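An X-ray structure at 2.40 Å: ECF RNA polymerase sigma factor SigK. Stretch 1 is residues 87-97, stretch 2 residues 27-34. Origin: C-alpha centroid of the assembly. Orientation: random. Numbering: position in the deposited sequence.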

ATOM      1  N   ASP A  87       5.985  -4.933 -13.420  1.00 41.59           N
ATOM      2  CA  ASP A  87       6.677  -6.201 -13.629  1.00 43.84           C
ATOM      3  C   ASP A  87       6.123  -7.219 -12.633  1.00 45.04           C
ATOM      4  O   ASP A  87       6.396  -7.134 -11.435  1.00 43.30           O
ATOM      5  CB  ASP A  87       8.185  -6.015 -13.430  1.00 44.27           C
ATOM      6  CG  ASP A  87       9.001  -7.234 -13.856  1.00 45.69           C
ATOM      7  OD1 ASP A  87       8.416  -8.271 -14.241  1.00 44.98           O
ATOM      8  OD2 ASP A  87      10.246  -7.149 -13.806  1.00 43.86           O
ATOM      9  N   SER A  88       5.345  -8.179 -13.128  1.00 48.93           N
ATOM     10  CA  SER A  88       4.677  -9.158 -12.263  1.00 55.15           C
ATOM     11  C   SER A  88       5.660 -10.033 -11.485  1.00 57.60           C
ATOM     12  O   SER A  88       5.311 -10.582 -10.440  1.00 59.29           O
ATOM     13  CB  SER A  88       3.731 -10.043 -13.074  1.00 56.21           C
ATOM     14  OG  SER A  88       4.444 -10.812 -14.024  1.00 58.63           O
ATOM     15  N   ALA A  89       6.884 -10.158 -11.997  1.00 61.67           N
ATOM     16  CA  ALA A  89       7.952 -10.880 -11.304  1.00 63.37           C
ATOM     17  C   ALA A  89       8.582 -10.068 -10.165  1.00 62.36           C
ATOM     18  O   ALA A  89       9.510 -10.543  -9.517  1.00 64.12           O
ATOM     19  CB  ALA A  89       9.026 -11.306 -12.294  1.00 63.89           C
ATOM     20  N   LYS A  90       8.109  -8.840  -9.947  1.00 57.16           N
ATOM     21  CA  LYS A  90       8.503  -8.052  -8.774  1.00 51.94           C
ATOM     22  C   LYS A  90       7.405  -8.023  -7.706  1.00 44.12           C
ATOM     23  O   LYS A  90       7.676  -7.702  -6.548  1.00 42.43           O
ATOM     24  CB  LYS A  90       8.870  -6.624  -9.186  1.00 54.55           C
ATOM     25  CG  LYS A  90      10.081  -6.546 -10.098  1.00 57.84           C
ATOM     26  CD  LYS A  90      10.591  -5.120 -10.239  1.00 60.44           C
ATOM     27  CE  LYS A  90      11.699  -5.018 -11.281  1.00 62.84           C
ATOM     28  NZ  LYS A  90      12.865  -5.898 -10.985  1.00 63.73           N
ATOM     29  N   GLY A  91       6.176  -8.359  -8.097  1.00 37.61           N
ATOM     30  CA  GLY A  91       5.032  -8.345  -7.184  1.00 34.15           C
ATOM     31  C   GLY A  91       3.715  -8.398  -7.936  1.00 31.98           C
ATOM     32  O   GLY A  91       3.678  -8.199  -9.149  1.00 32.02           O
ATOM     33  N   SER A  92       2.629  -8.659  -7.213  1.00 30.82           N
ATOM     34  CA  SER A  92       1.307  -8.778  -7.825  1.00 30.46           C
ATOM     35  C   SER A  92       0.799  -7.431  -8.331  1.00 30.88           C
ATOM     36  O   SER A  92       1.208  -6.377  -7.838  1.00 34.06           O
ATOM     37  CB  SER A  92       0.304  -9.354  -6.826  1.00 28.03           C
ATOM     38  OG  SER A  92       0.092  -8.456  -5.750  1.00 28.39           O
ATOM     39  N   ALA A  93      -0.094  -7.479  -9.315  1.00 26.28           N
ATOM     40  CA  ALA A  93      -0.756  -6.279  -9.826  1.00 26.10           C
ATOM     41  C   ALA A  93      -1.525  -5.581  -8.711  1.00 24.84           C
ATOM     42  O   ALA A  93      -1.538  -4.352  -8.628  1.00 24.22           O
ATOM     43  CB  ALA A  93      -1.698  -6.640 -10.964  1.00 26.39           C
ATOM     44  N   LEU A  94      -2.154  -6.381  -7.854  1.00 23.77           N
ATOM     45  CA  LEU A  94      -2.940  -5.867  -6.737  1.00 22.61           C
ATOM     46  C   LEU A  94      -2.057  -5.049  -5.791  1.00 22.64           C
ATOM     47  O   LEU A  94      -2.407  -3.930  -5.417  1.00 22.07           O
ATOM     48  CB  LEU A  94      -3.596  -7.022  -5.964  1.00 21.42           C
ATOM     49  CG  LEU A  94      -5.059  -6.898  -5.508  1.00 21.29           C
ATOM     50  CD1 LEU A  94      -5.218  -7.486  -4.112  1.00 19.44           C
ATOM     51  CD2 LEU A  94      -5.570  -5.467  -5.528  1.00 22.02           C
ATOM     52  N   ALA A  95      -0.914  -5.620  -5.417  1.00 22.63           N
ATOM     53  CA  ALA A  95       0.049  -4.953  -4.541  1.00 21.74           C
ATOM     54  C   ALA A  95       0.607  -3.682  -5.175  1.00 23.53           C
ATOM     55  O   ALA A  95       0.778  -2.667  -4.500  1.00 22.69           O
ATOM     56  CB  ALA A  95       1.183  -5.904  -4.185  1.00 20.06           C
ATOM     57  N   TRP A  96       0.889  -3.749  -6.472  1.00 24.71           N
ATOM     58  CA  TRP A  96       1.371  -2.599  -7.240  1.00 25.21           C
ATOM     59  C   TRP A  96       0.359  -1.452  -7.197  1.00 24.53           C
ATOM     60  O   TRP A  96       0.732  -0.291  -7.022  1.00 23.72           O
ATOM     61  CB  TRP A  96       1.628  -3.038  -8.684  1.00 26.67           C
ATOM     62  CG  TRP A  96       2.268  -2.021  -9.576  1.00 27.38           C
ATOM     63  CD1 TRP A  96       3.599  -1.735  -9.672  1.00 28.60           C
ATOM     64  CD2 TRP A  96       1.608  -1.190 -10.539  1.00 27.10           C
ATOM     65  NE1 TRP A  96       3.805  -0.763 -10.622  1.00 29.40           N
ATOM     66  CE2 TRP A  96       2.600  -0.411 -11.169  1.00 27.22           C
ATOM     67  CE3 TRP A  96       0.273  -1.019 -10.920  1.00 27.40           C
ATOM     68  CZ2 TRP A  96       2.300   0.523 -12.161  1.00 26.88           C
ATOM     69  CZ3 TRP A  96      -0.025  -0.091 -11.908  1.00 28.15           C
ATOM     70  CH2 TRP A  96       0.986   0.667 -12.519  1.00 27.79           C
ATOM     71  N   LEU A  97      -0.922  -1.791  -7.337  1.00 25.08           N
ATOM     72  CA  LEU A  97      -2.008  -0.808  -7.322  1.00 24.67           C
ATOM     73  C   LEU A  97      -2.256  -0.234  -5.926  1.00 24.37           C
ATOM     74  O   LEU A  97      -2.327   0.984  -5.756  1.00 23.37           O
ATOM     75  CB  LEU A  97      -3.297  -1.440  -7.859  1.00 22.67           C
ATOM     76  CG  LEU A  97      -4.590  -0.620  -7.785  1.00 18.60           C
ATOM     77  CD1 LEU A  97      -4.526   0.581  -8.710  1.00 13.90           C
ATOM     78  CD2 LEU A  97      -5.786  -1.496  -8.132  1.00 20.72           C
TER
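Stretch 2 27-34: DLDALLRR

Stretch 2 is helical from Leu28, with phi near -66° and psi between -29° and -47° over Leu28 to Arg33, and backbone bonds such as Leu32 N to Leu28 O (3.1 Å) and Arg33 N to Asp29 O (2.9 Å). It packs against the start of the helix that begins at Ala93 in stretch 1. The two axes approach to 9.8 Å, and their N-to-C directions differ by 62°, so the helices cross obliquely. The closest CA pair, Ala93 and Asp29 at 5.0 Å, marks the register.

Ala93 has the most surface covered, 70 Å². Its CA-to-CB bond points toward stretch 2, and Ala93 CB lies 3.6 Å from both Leu28 O and Leu32 CD1. Leu32 (66 Å²) bridges two residues about one turn apart on the other helix: the CD1 that touches Ala93 CB also stands 3.4 Å from Trp96 CE3, oblique to the ring. Leu28 CD2 meets Leu94 CG at 4.1 Å.

Asp29 (54 Å²) supplies the polar counterpart. Its CA-to-CB bond runs sideways, but with chi1 at -60° (m) the carboxylate reaches Ala93 N: Asp29 OD1 accepts from that amide at 2.7 Å, with an N-H...O angle of 148°. Ser92 OG caps the same helix end, accepting from Ala95 N at 3.0 Å. Further out, Arg33 NH1 donates to Ser88 OG at 3.1 Å (149°).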

ATOM      1  N   ASP A  27      -4.669 -13.565 -13.088  1.00 42.73           N
ATOM      2  CA  ASP A  27      -5.414 -12.920 -14.217  1.00 48.20           C
ATOM      3  C   ASP A  27      -5.441 -11.389 -14.114  1.00 50.48           C
ATOM      4  O   ASP A  27      -5.523 -10.698 -15.129  1.00 49.46           O
ATOM      5  CB  ASP A  27      -6.843 -13.482 -14.317  1.00 50.50           C
ATOM      6  CG  ASP A  27      -7.823 -12.795 -13.371  1.00 52.12           C
ATOM      7  OD1 ASP A  27      -8.392 -11.748 -13.753  1.00 51.75           O
ATOM      8  OD2 ASP A  27      -8.038 -13.312 -12.255  1.00 53.06           O
ATOM      9  N   LEU A  28      -5.389 -10.872 -12.888  1.00 50.31           N
ATOM     10  CA  LEU A  28      -5.316  -9.431 -12.648  1.00 47.02           C
ATOM     11  C   LEU A  28      -3.979  -8.882 -13.154  1.00 47.38           C
ATOM     12  O   LEU A  28      -3.894  -7.735 -13.596  1.00 45.96           O
ATOM     13  CB  LEU A  28      -5.482  -9.143 -11.151  1.00 39.26           C
ATOM     14  CG  LEU A  28      -6.067  -7.806 -10.700  1.00 34.57           C
ATOM     15  CD1 LEU A  28      -7.301  -7.421 -11.503  1.00 31.06           C
ATOM     16  CD2 LEU A  28      -6.410  -7.895  -9.220  1.00 28.24           C
ATOM     17  N   ASP A  29      -2.945  -9.717 -13.082  1.00 49.97           N
ATOM     18  CA  ASP A  29      -1.636  -9.400 -13.647  1.00 52.75           C
ATOM     19  C   ASP A  29      -1.716  -9.332 -15.169  1.00 51.22           C
ATOM     20  O   ASP A  29      -1.116  -8.452 -15.788  1.00 46.69           O
ATOM     21  CB  ASP A  29      -0.604 -10.452 -13.226  1.00 55.87           C
ATOM     22  CG  ASP A  29      -0.442 -10.543 -11.717  1.00 59.92           C
ATOM     23  OD1 ASP A  29      -0.109  -9.520 -11.087  1.00 55.12           O
ATOM     24  OD2 ASP A  29      -0.644 -11.644 -11.161  1.00 60.82           O
ATOM     25  N   ALA A  30      -2.460 -10.265 -15.762  1.00 46.82           N
ATOM     26  CA  ALA A  30      -2.682 -10.289 -17.208  1.00 42.95           C
ATOM     27  C   ALA A  30      -3.518  -9.097 -17.681  1.00 47.52           C
ATOM     28  O   ALA A  30      -3.298  -8.586 -18.780  1.00 51.35           O
ATOM     29  CB  ALA A  30      -3.345 -11.596 -17.624  1.00 26.48           C
ATOM     30  N   LEU A  31      -4.475  -8.666 -16.861  1.00 46.45           N
ATOM     31  CA  LEU A  31      -5.272  -7.474 -17.167  1.00 47.67           C
ATOM     32  C   LEU A  31      -4.397  -6.226 -17.184  1.00 47.66           C
ATOM     33  O   LEU A  31      -4.477  -5.423 -18.113  1.00 47.57           O
ATOM     34  CB  LEU A  31      -6.409  -7.283 -16.157  1.00 37.39           C
ATOM     35  CG  LEU A  31      -7.626  -8.207 -16.240  1.00 41.34           C
ATOM     36  CD1 LEU A  31      -8.568  -7.914 -15.081  1.00 38.72           C
ATOM     37  CD2 LEU A  31      -8.364  -8.067 -17.562  1.00 40.60           C
ATOM     38  N   LEU A  32      -3.561  -6.075 -16.160  1.00 45.70           N
ATOM     39  CA  LEU A  32      -2.653  -4.929 -16.067  1.00 49.17           C
ATOM     40  C   LEU A  32      -1.615  -4.970 -17.191  1.00 50.45           C
ATOM     41  O   LEU A  32      -1.156  -3.932 -17.666  1.00 48.76           O
ATOM     42  CB  LEU A  32      -1.947  -4.894 -14.706  1.00 49.37           C
ATOM     43  CG  LEU A  32      -1.749  -3.515 -14.062  1.00 52.10           C
ATOM     44  CD1 LEU A  32      -0.862  -3.649 -12.838  1.00 51.70           C
ATOM     45  CD2 LEU A  32      -1.163  -2.483 -15.016  1.00 53.53           C
ATOM     46  N   ARG A  33      -1.252  -6.178 -17.613  1.00 52.66           N
ATOM     47  CA  ARG A  33      -0.318  -6.359 -18.723  1.00 56.74           C
ATOM     48  C   ARG A  33      -0.929  -5.864 -20.040  1.00 59.00           C
ATOM     49  O   ARG A  33      -0.208  -5.431 -20.940  1.00 58.76           O
ATOM     50  CB  ARG A  33       0.092  -7.832 -18.850  1.00 60.71           C
ATOM     51  CG  ARG A  33       1.581  -8.048 -19.065  1.00 64.42           C
ATOM     52  CD  ARG A  33       1.923  -9.527 -19.165  1.00 66.15           C
ATOM     53  NE  ARG A  33       1.487 -10.283 -17.989  1.00 64.84           N
ATOM     54  CZ  ARG A  33       2.117 -10.308 -16.817  1.00 64.14           C
ATOM     55  NH1 ARG A  33       3.235  -9.614 -16.623  1.00 63.54           N
ATOM     56  NH2 ARG A  33       1.620 -11.035 -15.821  1.00 63.02           N
ATOM     57  N   ARG A  34      -2.256  -5.926 -20.141  1.00 59.51           N
ATOM     58  CA  ARG A  34      -2.959  -5.486 -21.344  1.00 61.07           C
ATOM     59  C   ARG A  34      -3.268  -3.982 -21.384  1.00 59.42           C
ATOM     60  O   ARG A  34      -3.584  -3.465 -22.456  1.00 61.12           O
ATOM     61  CB  ARG A  34      -4.247  -6.294 -21.541  1.00 67.44           C
ATOM     62  CG  ARG A  34      -4.009  -7.747 -21.931  1.00 72.52           C
ATOM     63  CD  ARG A  34      -5.267  -8.402 -22.474  1.00 78.80           C
ATOM     64  NE  ARG A  34      -5.588  -7.937 -23.825  1.00 85.18           N
ATOM     65  CZ  ARG A  34      -5.039  -8.399 -24.949  1.00 88.96           C
ATOM     66  NH1 ARG A  34      -4.118  -9.360 -24.923  1.00 91.84           N
ATOM     67  NH2 ARG A  34      -5.415  -7.891 -26.118  1.00 91.14           N
TER